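Local structure of NADP-dependent 2-hydroxyacid dehydrogenase (Rhizobium etli, 4XCV) at residues R116-H121 / N277-P282; I301-F304 / E308-Q311. The protein probably reduces 2-keto acids to 2-hydroxyacids, or catalyses the reverse oxidation, using the bound cofactor NADP(H). All coordinates share one frame; numbering follows the deposited sequence.

Contact 1: R116-H121 / N277-P282; sequences RGQYGH and NVFITP
The ring of Tyr-119 lies over the backbone amide of Asn-277, where the chain enters strand 278-280, the outermost strand, within this chain, of the Rossmann-type parallel sheet in the NADPH-binding domain. Asn-277 N sits 3.4 Å above the Tyr-119 ring plane, displaced toward the rim, with Tyr-119 CD1 3.5 Å from Asn-277 N. A chi1 of 166°, with CG beside the carbonyl carbon, carries the Tyr-119 ring over Asn-277. With an alanine in place of Tyr-119, the amide N of Asn-277 would probably lose the ring face that covers it. The Asn-277 side chain is deposited in two conformers, so its very close approach to the ring is doubtful.

Apolar contacts form the second group. Phe-279 reaches from the strand to the start of helix 118-126 with the far end of its ring: Phe-279 CZ lies 4.1 Å from Gln-118 CB and 4.3 Å from Tyr-119 CB.

Beyond the two segments, His-114 meets Phe-279 edge-to-face, and Gln-125 of the second subunit donates NE2 to Val-278 O, which places the strand beside the dimer interface. Gly-117, with its positive phi of 80°, separates helix 100-116 from the next and is the N-cap residue there; His-121 N closes that first turn on Gly-117 O at 2.9 Å. At the same turn, Tyr-119 N meets the edge of the Phe-279 ring, 3.9 Å from CZ.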
loop_
_atom_site.group_PDB
_atom_site.type_symbol
_atom_site.label_atom_id
_atom_site.label_comp_id
_atom_site.label_asym_id
_atom_site.label_seq_id
_atom_site.Cartn_x
_atom_site.Cartn_y
_atom_site.Cartn_z
ATOM N N ARG A 116 -7.667 -3.975 4.321
ATOM C CA ARG A 116 -7.113 -5.162 4.935
ATOM C C ARG A 116 -7.363 -5.242 6.428
ATOM O O ARG A 116 -7.116 -6.316 7.012
ATOM C CB ARG A 116 -5.626 -5.291 4.585
ATOM C CG ARG A 116 -5.400 -5.419 3.087
ATOM C CD ARG A 116 -6.154 -6.575 2.460
ATOM N NE ARG A 116 -5.715 -7.847 3.032
ATOM C CZ ARG A 116 -4.924 -8.757 2.484
ATOM N NH1 ARG A 116 -4.633 -8.740 1.200
ATOM N NH2 ARG A 116 -4.477 -9.741 3.217
ATOM N N GLY A 117 -7.877 -4.198 7.047
ATOM C CA GLY A 117 -8.128 -4.218 8.453
ATOM C C GLY A 117 -6.940 -3.985 9.330
ATOM O O GLY A 117 -6.800 -4.606 10.394
ATOM N N GLN A 118 -6.073 -3.051 8.951
ATOM C CA GLN A 118 -4.933 -2.743 9.768
ATOM C C GLN A 118 -5.298 -2.320 11.175
ATOM O O GLN A 118 -4.586 -2.648 12.107
ATOM C CB GLN A 118 -4.113 -1.677 9.087
ATOM C CG GLN A 118 -2.826 -1.278 9.798
ATOM C CD GLN A 118 -1.866 -2.391 9.936
ATOM O OE1 GLN A 118 -1.858 -3.286 9.097
ATOM N NE2 GLN A 118 -1.041 -2.314 10.943
ATOM N N TYR A 119 -6.369 -1.564 11.338
ATOM C CA TYR A 119 -6.764 -1.141 12.682
ATOM C C TYR A 119 -7.003 -2.364 13.564
ATOM O O TYR A 119 -6.535 -2.452 14.737
ATOM C CB TYR A 119 -8.051 -0.324 12.652
ATOM C CG TYR A 119 -8.650 -0.175 14.041
ATOM C CD1 TYR A 119 -8.114 0.705 14.916
ATOM C CD2 TYR A 119 -9.729 -0.956 14.444
ATOM C CE1 TYR A 119 -8.652 0.867 16.216
ATOM C CE2 TYR A 119 -10.272 -0.818 15.707
ATOM C CZ TYR A 119 -9.733 0.076 16.579
ATOM O OH TYR A 119 -10.324 0.138 17.847
ATOM N N GLY A 120 -7.748 -3.330 13.074
ATOM C CA GLY A 120 -8.037 -4.523 13.859
ATOM C C GLY A 120 -6.804 -5.353 14.107
ATOM O O GLY A 120 -6.581 -5.831 15.211
ATOM N N HIS A 121 -6.006 -5.550 13.056
ATOM C CA HIS A 121 -4.762 -6.281 13.204
ATOM C C HIS A 121 -3.891 -5.663 14.272
ATOM O O HIS A 121 -3.307 -6.390 15.109
ATOM C CB HIS A 121 -3.991 -6.363 11.890
ATOM C CG HIS A 121 -4.560 -7.374 10.956
ATOM N ND1 HIS A 121 -4.773 -7.126 9.623
ATOM C CD2 HIS A 121 -4.897 -8.670 11.139
ATOM C CE1 HIS A 121 -5.230 -8.216 9.031
ATOM N NE2 HIS A 121 -5.335 -9.165 9.937
ATOM N N ASN A 277 -10.521 3.042 14.089
ATOM C CA ASN A 277 -10.456 2.963 12.610
ATOM C C ASN A 277 -10.132 4.311 11.949
ATOM O O ASN A 277 -10.475 4.508 10.780
ATOM C CB ASN A 277 -11.773 2.426 11.984
ATOM C CG ASN A 277 -12.135 1.039 12.446
ATOM O OD1 ASN A 277 -13.231 0.782 12.942
ATOM N ND2 ASN A 277 -11.232 0.136 12.240
ATOM N N VAL A 278 -9.516 5.221 12.683
ATOM C CA VAL A 278 -9.110 6.512 12.142
ATOM C C VAL A 278 -7.599 6.584 12.201
ATOM O O VAL A 278 -7.001 6.337 13.254
ATOM C CB VAL A 278 -9.751 7.668 12.882
ATOM C CG1 VAL A 278 -9.147 8.978 12.417
ATOM C CG2 VAL A 278 -11.244 7.635 12.631
ATOM N N PHE A 279 -6.967 6.894 11.068
ATOM C CA PHE A 279 -5.539 7.050 10.918
ATOM C C PHE A 279 -5.245 8.504 10.671
ATOM O O PHE A 279 -5.834 9.140 9.800
ATOM C CB PHE A 279 -5.026 6.218 9.725
ATOM C CG PHE A 279 -5.224 4.751 9.871
ATOM C CD1 PHE A 279 -6.404 4.176 9.496
ATOM C CD2 PHE A 279 -4.222 3.924 10.342
ATOM C CE1 PHE A 279 -6.590 2.811 9.627
ATOM C CE2 PHE A 279 -4.393 2.538 10.438
ATOM C CZ PHE A 279 -5.585 1.992 10.076
ATOM N N ILE A 280 -4.319 9.039 11.485
ATOM C CA ILE A 280 -3.917 10.456 11.385
ATOM C C ILE A 280 -2.473 10.505 10.989
ATOM O O ILE A 280 -1.622 9.869 11.590
ATOM C CB ILE A 280 -4.060 11.159 12.719
ATOM C CG1 ILE A 280 -5.528 11.459 12.932
ATOM C CG2 ILE A 280 -3.230 12.439 12.772
ATOM C CD1 ILE A 280 -5.802 11.950 14.321
ATOM N N THR A 281 -2.175 11.299 9.966
ATOM C CA THR A 281 -0.799 11.703 9.698
ATOM C C THR A 281 -0.759 13.217 9.793
ATOM O O THR A 281 -1.714 13.939 9.421
ATOM C CB THR A 281 -0.213 11.169 8.369
ATOM O OG1 THR A 281 -1.083 11.523 7.297
ATOM C CG2 THR A 281 -0.035 9.712 8.383
ATOM N N PRO A 282 0.355 13.775 10.307
ATOM C CA PRO A 282 0.388 15.198 10.685
ATOM C C PRO A 282 0.812 16.066 9.491
ATOM O O PRO A 282 1.817 16.757 9.531
ATOM C CB PRO A 282 1.446 15.225 11.814
ATOM C CG PRO A 282 2.407 14.134 11.356
ATOM C CD PRO A 282 1.523 13.042 10.845
#

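Contact 2: I301-F304 / E308-Q311; sequences IARF and EPLQ
Arg-303 grips the carbonyl oxygen of Pro-309 side-on with two nitrogens: NE and NH2 each lie 2.9 Å from Pro-309 O, which stays close to the guanidinium plane. NH2 uses a lone pair of that oxygen, whereas NE comes in nearly along the C=O axis; both N-H...O angles are 146°. The bend at chi3 (62°) turns the guanidinium edge-on to the carbonyl.

Its two faces are covered as well. The Gln-311 amide stacks on one, only 4° from parallel, with NE2 3.4 Å above the guanidinium plane and over its centre. Glu-308 OE1 lies over the opposite face, 3.9 Å from Arg-303 NH1, a long salt bridge; no N-H of Arg-303 points at it, and the stronger partner of Glu-308 OE1 is Arg-306 NH2.

Segment 308-311 turns back along the last turn of helix 292-305, in the domain built on the five-stranded parallel sheet, and Glu-308 N donates a hydrogen bond to Arg-303 O at 3.0 Å, five residues back. On the apolar side, Phe-304 CD1 meets Leu-310 CG at 3.9 Å. Both residues reach Val-69 on strand 69-72 of that sheet, with Ile-301 on Phe-71. Gln-300 OE1 accepts a hydrogen bond from Gln-311 N, fixing the backbone beside the stacked amide.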
loop_
_atom_site.group_PDB
_atom_site.type_symbol
_atom_site.label_atom_id
_atom_site.label_comp_id
_atom_site.label_asym_id
_atom_site.label_seq_id
_atom_site.Cartn_x
_atom_site.Cartn_y
_atom_site.Cartn_z
ATOM N N ILE A 301 11.229 30.242 -14.414
ATOM C CA ILE A 301 11.885 31.484 -14.877
ATOM C C ILE A 301 12.639 31.197 -16.164
ATOM O O ILE A 301 12.572 32.041 -17.088
ATOM C CB ILE A 301 12.807 32.027 -13.768
ATOM C CG1 ILE A 301 11.973 32.635 -12.667
ATOM C CG2 ILE A 301 13.772 33.089 -14.323
ATOM C CD1 ILE A 301 12.758 33.020 -11.407
ATOM N N ALA A 302 13.361 30.066 -16.223
ATOM C CA ALA A 302 14.127 29.751 -17.448
ATOM C C ALA A 302 13.173 29.632 -18.634
ATOM O O ALA A 302 13.457 30.176 -19.699
ATOM C CB ALA A 302 14.927 28.477 -17.271
ATOM N N ARG A 303 12.057 28.933 -18.458
ATOM C CA ARG A 303 11.079 28.825 -19.553
ATOM C C ARG A 303 10.593 30.201 -19.947
ATOM O O ARG A 303 10.557 30.545 -21.130
ATOM C CB ARG A 303 9.882 28.015 -19.116
ATOM C CG ARG A 303 10.162 26.544 -18.982
ATOM C CD ARG A 303 8.952 25.803 -18.447
ATOM N NE ARG A 303 7.820 25.927 -19.356
ATOM C CZ ARG A 303 7.603 25.139 -20.386
ATOM N NH1 ARG A 303 8.419 24.119 -20.689
ATOM N NH2 ARG A 303 6.576 25.405 -21.220
ATOM N N PHE A 304 10.219 30.994 -18.952
ATOM C CA PHE A 304 9.678 32.351 -19.212
ATOM C C PHE A 304 10.677 33.223 -19.991
ATOM O O PHE A 304 10.308 33.923 -20.946
ATOM C CB PHE A 304 9.317 33.022 -17.894
ATOM C CG PHE A 304 8.522 34.298 -18.028
ATOM C CD1 PHE A 304 7.176 34.285 -18.341
ATOM C CD2 PHE A 304 9.103 35.498 -17.748
ATOM C CE1 PHE A 304 6.454 35.462 -18.415
ATOM C CE2 PHE A 304 8.369 36.684 -17.793
ATOM C CZ PHE A 304 7.056 36.659 -18.117
ATOM N N GLU A 308 8.879 30.767 -23.548
ATOM C CA GLU A 308 7.951 29.670 -23.461
ATOM C C GLU A 308 6.878 29.897 -22.423
ATOM O O GLU A 308 7.057 30.703 -21.506
ATOM C CB GLU A 308 8.741 28.399 -23.119
ATOM C CG GLU A 308 9.690 28.039 -24.251
ATOM C CD GLU A 308 10.490 26.778 -23.969
ATOM O OE1 GLU A 308 10.705 26.467 -22.778
ATOM O OE2 GLU A 308 10.775 26.045 -24.960
ATOM N N PRO A 309 5.766 29.150 -22.497
ATOM C CA PRO A 309 4.695 29.306 -21.529
ATOM C C PRO A 309 5.078 28.871 -20.145
ATOM O O PRO A 309 5.702 27.821 -19.977
ATOM C CB PRO A 309 3.574 28.368 -22.041
ATOM C CG PRO A 309 3.999 27.942 -23.362
ATOM C CD PRO A 309 5.443 28.199 -23.574
ATOM N N LEU A 310 4.650 29.619 -19.152
ATOM C CA LEU A 310 4.680 29.154 -17.782
ATOM C C LEU A 310 3.775 27.962 -17.626
ATOM O O LEU A 310 2.717 27.880 -18.298
ATOM C CB LEU A 310 4.227 30.222 -16.844
ATOM C CG LEU A 310 5.129 31.446 -16.693
ATOM C CD1 LEU A 310 4.326 32.626 -16.122
ATOM C CD2 LEU A 310 6.384 31.192 -15.857
ATOM N N GLN A 311 4.177 27.038 -16.791
ATOM C CA GLN A 311 3.356 25.873 -16.453
ATOM C C GLN A 311 2.687 26.071 -15.085
ATOM O O GLN A 311 3.144 26.845 -14.260
ATOM C CB GLN A 311 4.238 24.627 -16.457
ATOM C CG GLN A 311 4.830 24.336 -17.817
ATOM C CD GLN A 311 5.889 23.291 -17.828
ATOM O OE1 GLN A 311 6.725 23.204 -16.934
ATOM N NE2 GLN A 311 5.885 22.491 -18.899
#

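In the fold
Both segments of contact 1 precede those of contact 2 in the sequence, and strand 278-280 and helix 292-305 are consecutive elements. Even so, the centres of the two contacts are about 43 Å apart and their nearest atoms about 26 Å, because they sit in different domains. Contact 1 belongs to the seven-stranded parallel sheet of the coenzyme domain; the 155 residues between its segments contain the other six strands. Contact 2 lies where the chain has returned to the domain of the five-stranded sheet. The two domains probably flank the cofactor cleft, as in D-2-hydroxyacid dehydrogenases: NADPH is about 14 Å from the Phe-279 side chain and 11 Å from that of Gln-311. The second subunit reaches contact 1 alone.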